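Long-range contact in possible prolidase (Bifidobacterium longum NCC2705, PDB 2P9B), which is a putative prolidase of the amidohydrolase family, probably a hydrolase of carbon-nitrogen bonds, possibly other than peptide bonds: residues A[179-191]-A[224-238]. Residues are numbered along the deposited sequence; the frame is centred on the assembly and turned at random.
Sequences LTSGTPEEARTAV and MSVEQMRAICDEAHQ
Helices 184-191 and 226-238 run in the same general direction, their axes 7.9 Å apart at closest approach and crossing at -32°, with P184 set against Q228 and R188 against I232. Small residues keep the interface close: A187 CB rests on the backbone O of Q228 at 3.5 Å and beside I232 CG1, while A231 CB meets the carbonyl oxygen of P184. Deeper in, V191 touches the aliphatic part of E235 through CG1 and I232 through CG2, and L179 CD1 lies 3.9 Å from the selenium of selenomethionine M224. In this amidohydrolase of the TIM-barrel clan the two helices pack side by side on the outside of the barrel, where I232 and V191 also reach I202 of strand 202-205.

On the more exposed side of the pair, R188 fits as a knob among A231, D234, E235 and Q238. Its chain leaves with CG anti to the backbone N and bends at chi3 (-70°), bringing the guanidinium over A231 O. NH1 is shared by two carboxylates: it donates to D234 OD2 at 2.8 Å, on the anti lone pair, and to E235 OE1 at 3.0 Å, within the guanidinium plane; NH2 adds a weak bond to the same OD2. Both carboxylates stand steeply to the guanidinium, the E235 plane at 86°. Replacing R188 with a methionine would probably leave the neighbouring D234 and E235 carboxylates without their shared counter-charge.

At the opposite end S225, the N-cap of helix 226-238, and Q228 form a capping box: Q228 N donates to S225 OG, and S225 N returns a bond to Q228 OE1 at 2.9 Å in the carbonyl plane. With OE1 so engaged, Q228 NE2 lies 3.3 Å from G182 CA and donates to two waters, one of which bonds T183 O and E186 OE1 and the other, weakly, L179 O.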
loop_
_atom_site.group_PDB
_atom_site.type_symbol
_atom_site.label_atom_id
_atom_site.label_comp_id
_atom_site.label_asym_id
_atom_site.label_seq_id
_atom_site.Cartn_x
_atom_site.Cartn_y
_atom_site.Cartn_z
ATOM N N LEU A 179 0.551 -18.135 17.212
ATOM C CA LEU A 179 1.670 -19.061 17.217
ATOM C C LEU A 179 2.116 -19.060 18.676
ATOM O O LEU A 179 2.666 -18.072 19.165
ATOM C CB LEU A 179 2.792 -18.558 16.304
ATOM C CG LEU A 179 2.412 -18.392 14.829
ATOM C CD1 LEU A 179 3.621 -17.909 14.037
ATOM C CD2 LEU A 179 1.909 -19.717 14.280
ATOM N N THR A 180 1.864 -20.164 19.370
ATOM C CA THR A 180 2.192 -20.257 20.785
ATOM C C THR A 180 3.260 -21.275 21.157
ATOM O O THR A 180 3.771 -21.245 22.276
ATOM C CB THR A 180 0.940 -20.594 21.597
ATOM O OG1 THR A 180 0.446 -21.876 21.187
ATOM C CG2 THR A 180 -0.139 -19.542 21.380
ATOM N N SER A 181 3.597 -22.175 20.239
ATOM C CA SER A 181 4.597 -23.199 20.530
ATOM C C SER A 181 6.019 -22.745 20.227
ATOM O O SER A 181 6.976 -23.269 20.798
ATOM C CB SER A 181 4.295 -24.475 19.747
ATOM O OG SER A 181 4.605 -24.314 18.375
ATOM N N GLY A 182 6.153 -21.778 19.324
ATOM C CA GLY A 182 7.467 -21.267 18.970
ATOM C C GLY A 182 8.238 -22.138 17.994
ATOM O O GLY A 182 9.367 -21.816 17.622
ATOM N N THR A 183 7.627 -23.237 17.567
ATOM C CA THR A 183 8.276 -24.157 16.641
ATOM C C THR A 183 8.045 -23.796 15.179
ATOM O O THR A 183 7.037 -23.182 14.832
ATOM C CB THR A 183 7.765 -25.590 16.837
ATOM O OG1 THR A 183 6.399 -25.669 16.408
ATOM C CG2 THR A 183 7.852 -25.990 18.303
ATOM N N PRO A 184 8.988 -24.176 14.302
ATOM C CA PRO A 184 8.855 -23.889 12.873
ATOM C C PRO A 184 7.677 -24.678 12.298
ATOM O O PRO A 184 6.990 -24.209 11.392
ATOM C CB PRO A 184 10.191 -24.359 12.299
ATOM C CG PRO A 184 11.139 -24.162 13.438
ATOM C CD PRO A 184 10.341 -24.671 14.611
ATOM N N GLU A 185 7.442 -25.874 12.839
ATOM C CA GLU A 185 6.349 -26.721 12.365
ATOM C C GLU A 185 4.986 -26.078 12.573
ATOM O O GLU A 185 4.115 -26.170 11.709
ATOM C CB GLU A 185 6.375 -28.089 13.058
ATOM C CG GLU A 185 7.654 -28.873 12.842
ATOM C CD GLU A 185 8.775 -28.435 13.765
ATOM O OE1 GLU A 185 9.910 -28.934 13.600
ATOM O OE2 GLU A 185 8.524 -27.602 14.659
ATOM N N GLU A 186 4.793 -25.438 13.722
ATOM C CA GLU A 186 3.522 -24.785 14.003
ATOM C C GLU A 186 3.319 -23.640 13.016
ATOM O O GLU A 186 2.231 -23.461 12.480
ATOM C CB GLU A 186 3.493 -24.240 15.435
ATOM C CG GLU A 186 2.273 -23.374 15.725
ATOM C CD GLU A 186 2.341 -22.660 17.067
ATOM O OE1 GLU A 186 3.415 -22.125 17.407
ATOM O OE2 GLU A 186 1.313 -22.617 17.773
ATOM N N ALA A 187 4.380 -22.871 12.783
ATOM C CA ALA A 187 4.324 -21.740 11.865
ATOM C C ALA A 187 4.018 -22.174 10.432
ATOM O O ALA A 187 3.234 -21.531 9.738
ATOM C CB ALA A 187 5.645 -20.968 11.903
ATOM N N ARG A 188 4.648 -23.257 9.988
ATOM C CA ARG A 188 4.430 -23.750 8.632
ATOM C C ARG A 188 2.995 -24.232 8.465
ATOM O O ARG A 188 2.373 -24.030 7.419
ATOM C CB ARG A 188 5.401 -24.891 8.307
ATOM C CG ARG A 188 5.408 -25.297 6.834
ATOM C CD ARG A 188 6.395 -26.428 6.559
ATOM N NE ARG A 188 7.793 -26.011 6.666
ATOM C CZ ARG A 188 8.460 -25.347 5.722
ATOM N NH1 ARG A 188 7.864 -25.017 4.582
ATOM N NH2 ARG A 188 9.732 -25.023 5.916
ATOM N N THR A 189 2.466 -24.872 9.500
ATOM C CA THR A 189 1.092 -25.364 9.446
ATOM C C THR A 189 0.119 -24.192 9.387
ATOM O O THR A 189 -0.883 -24.238 8.679
ATOM C CB THR A 189 0.760 -26.231 10.678
ATOM O OG1 THR A 189 1.602 -27.390 10.684
ATOM C CG2 THR A 189 -0.693 -26.669 10.649
ATOM N N ALA A 190 0.424 -23.135 10.130
ATOM C CA ALA A 190 -0.435 -21.970 10.160
ATOM C C ALA A 190 -0.491 -21.269 8.808
ATOM O O ALA A 190 -1.570 -20.903 8.340
ATOM C CB ALA A 190 0.036 -21.006 11.241
ATOM N N VAL A 191 0.662 -21.087 8.172
ATOM C CA VAL A 191 0.686 -20.423 6.877
ATOM C C VAL A 191 -0.042 -21.287 5.840
ATOM O O VAL A 191 -0.706 -20.768 4.946
ATOM C CB VAL A 191 2.144 -20.131 6.415
ATOM C CG1 VAL A 191 2.904 -21.427 6.205
ATOM C CG2 VAL A 191 2.129 -19.302 5.140
HETATM N N MSE A 224 9.174 -13.516 17.905
HETATM C CA MSE A 224 9.223 -14.311 16.684
HETATM C C MSE A 224 10.672 -14.623 16.336
HETATM O O MSE A 224 11.517 -13.725 16.272
HETATM C CB MSE A 224 8.571 -13.542 15.537
HETATM C CG MSE A 224 8.117 -14.411 14.366
HETATM SE SE MSE A 224 6.642 -15.601 14.819
HETATM C CE MSE A 224 5.201 -14.308 14.546
ATOM N N SER A 225 10.951 -15.902 16.106
ATOM C CA SER A 225 12.301 -16.338 15.771
ATOM C C SER A 225 12.534 -16.397 14.267
ATOM O O SER A 225 11.590 -16.417 13.477
ATOM C CB SER A 225 12.561 -17.720 16.368
ATOM O OG SER A 225 11.761 -18.698 15.725
ATOM N N VAL A 226 13.804 -16.427 13.876
ATOM C CA VAL A 226 14.152 -16.523 12.466
ATOM C C VAL A 226 13.643 -17.866 11.955
ATOM O O VAL A 226 13.146 -17.964 10.837
ATOM C CB VAL A 226 15.683 -16.460 12.252
ATOM C CG1 VAL A 226 16.020 -16.695 10.790
ATOM C CG2 VAL A 226 16.210 -15.112 12.703
ATOM N N GLU A 227 13.759 -18.895 12.790
ATOM C CA GLU A 227 13.318 -20.236 12.420
ATOM C C GLU A 227 11.828 -20.282 12.105
ATOM O O GLU A 227 11.405 -20.960 11.169
ATOM C CB GLU A 227 13.631 -21.235 13.539
ATOM C CG GLU A 227 15.117 -21.395 13.846
ATOM C CD GLU A 227 15.590 -20.522 15.002
ATOM O OE1 GLU A 227 15.447 -19.285 14.930
ATOM O OE2 GLU A 227 16.111 -21.085 15.988
ATOM N N GLN A 228 11.036 -19.573 12.901
ATOM C CA GLN A 228 9.592 -19.527 12.691
ATOM C C GLN A 228 9.260 -18.835 11.377
ATOM O O GLN A 228 8.472 -19.338 10.579
ATOM C CB GLN A 228 8.909 -18.759 13.822
ATOM C CG GLN A 228 8.698 -19.542 15.096
ATOM C CD GLN A 228 8.147 -18.667 16.200
ATOM O OE1 GLN A 228 8.807 -17.727 16.647
ATOM N NE2 GLN A 228 6.929 -18.961 16.639
HETATM N N MSE A 229 9.858 -17.668 11.161
HETATM C CA MSE A 229 9.591 -16.904 9.950
HETATM C C MSE A 229 10.185 -17.527 8.695
HETATM O O MSE A 229 9.672 -17.321 7.595
HETATM C CB MSE A 229 10.076 -15.454 10.107
HETATM C CG MSE A 229 9.319 -14.667 11.189
HETATM SE SE MSE A 229 9.670 -12.787 11.266
HETATM C CE MSE A 229 11.330 -12.853 12.170
ATOM N N ARG A 230 11.271 -18.281 8.849
ATOM C CA ARG A 230 11.884 -18.919 7.696
ATOM C C ARG A 230 10.928 -19.991 7.183
ATOM O O ARG A 230 10.803 -20.202 5.976
ATOM C CB ARG A 230 13.230 -19.562 8.063
ATOM C CG ARG A 230 13.912 -20.219 6.869
ATOM C CD ARG A 230 15.183 -20.993 7.223
ATOM N NE ARG A 230 16.316 -20.142 7.595
ATOM C CZ ARG A 230 16.651 -19.839 8.845
ATOM N NH1 ARG A 230 15.943 -20.313 9.862
ATOM N NH2 ARG A 230 17.709 -19.073 9.083
ATOM N N ALA A 231 10.247 -20.663 8.106
ATOM C CA ALA A 231 9.299 -21.708 7.732
ATOM C C ALA A 231 8.095 -21.081 7.034
ATOM O O ALA A 231 7.578 -21.622 6.058
ATOM C CB ALA A 231 8.850 -22.484 8.974
ATOM N N ILE A 232 7.658 -19.931 7.541
ATOM C CA ILE A 232 6.522 -19.222 6.953
ATOM C C ILE A 232 6.874 -18.742 5.547
ATOM O O ILE A 232 6.100 -18.923 4.610
ATOM C CB ILE A 232 6.125 -18.008 7.821
ATOM C CG1 ILE A 232 5.553 -18.494 9.157
ATOM C CG2 ILE A 232 5.100 -17.147 7.095
ATOM C CD1 ILE A 232 5.315 -17.381 10.167
ATOM N N CYS A 233 8.049 -18.141 5.398
ATOM C CA CYS A 233 8.470 -17.642 4.096
ATOM C C CYS A 233 8.692 -18.755 3.080
ATOM O O CYS A 233 8.316 -18.618 1.921
ATOM C CB CYS A 233 9.739 -16.807 4.238
ATOM S SG CYS A 233 9.444 -15.234 5.054
ATOM N N ASP A 234 9.308 -19.853 3.509
ATOM C CA ASP A 234 9.558 -20.970 2.602
ATOM C C ASP A 234 8.246 -21.483 2.022
ATOM O O ASP A 234 8.117 -21.662 0.812
ATOM C CB ASP A 234 10.270 -22.108 3.342
ATOM C CG ASP A 234 10.507 -23.321 2.458
ATOM O OD1 ASP A 234 11.230 -23.191 1.445
ATOM O OD2 ASP A 234 9.972 -24.406 2.775
ATOM N N GLU A 235 7.273 -21.701 2.896
ATOM C CA GLU A 235 5.966 -22.206 2.496
ATOM C C GLU A 235 5.214 -21.229 1.591
ATOM O O GLU A 235 4.678 -21.621 0.556
ATOM C CB GLU A 235 5.132 -22.509 3.744
ATOM C CG GLU A 235 3.878 -23.324 3.491
ATOM C CD GLU A 235 4.176 -24.686 2.890
ATOM O OE1 GLU A 235 5.143 -25.339 3.337
ATOM O OE2 GLU A 235 3.433 -25.105 1.979
ATOM N N ALA A 236 5.174 -19.957 1.974
ATOM C CA ALA A 236 4.473 -18.966 1.166
ATOM C C ALA A 236 5.092 -18.835 -0.221
ATOM O O ALA A 236 4.384 -18.785 -1.226
ATOM C CB ALA A 236 4.494 -17.616 1.866
ATOM N N HIS A 237 6.417 -18.791 -0.273
ATOM C CA HIS A 237 7.128 -18.638 -1.537
ATOM C C HIS A 237 6.926 -19.806 -2.491
ATOM O O HIS A 237 7.017 -19.639 -3.706
ATOM C CB HIS A 237 8.613 -18.411 -1.261
ATOM C CG HIS A 237 8.897 -17.112 -0.576
ATOM N ND1 HIS A 237 10.117 -16.815 -0.008
ATOM C CD2 HIS A 237 8.108 -16.032 -0.363
ATOM C CE1 HIS A 237 10.067 -15.607 0.529
ATOM N NE2 HIS A 237 8.858 -15.112 0.327
ATOM N N GLN A 238 6.653 -20.982 -1.940
ATOM C CA GLN A 238 6.412 -22.158 -2.770
ATOM C C GLN A 238 5.194 -21.891 -3.643
ATOM O O GLN A 238 5.062 -22.450 -4.732
ATOM C CB GLN A 238 6.144 -23.385 -1.899
ATOM C CG GLN A 238 7.381 -24.060 -1.358
ATOM C CD GLN A 238 7.032 -25.281 -0.536
ATOM O OE1 GLN A 238 6.167 -26.073 -0.923
ATOM N NE2 GLN A 238 7.704 -25.448 0.600
HETATM O O HOH W 1 5.438 -18.839 19.183
HETATM O O HOH W 2 5.363 -21.145 15.799
#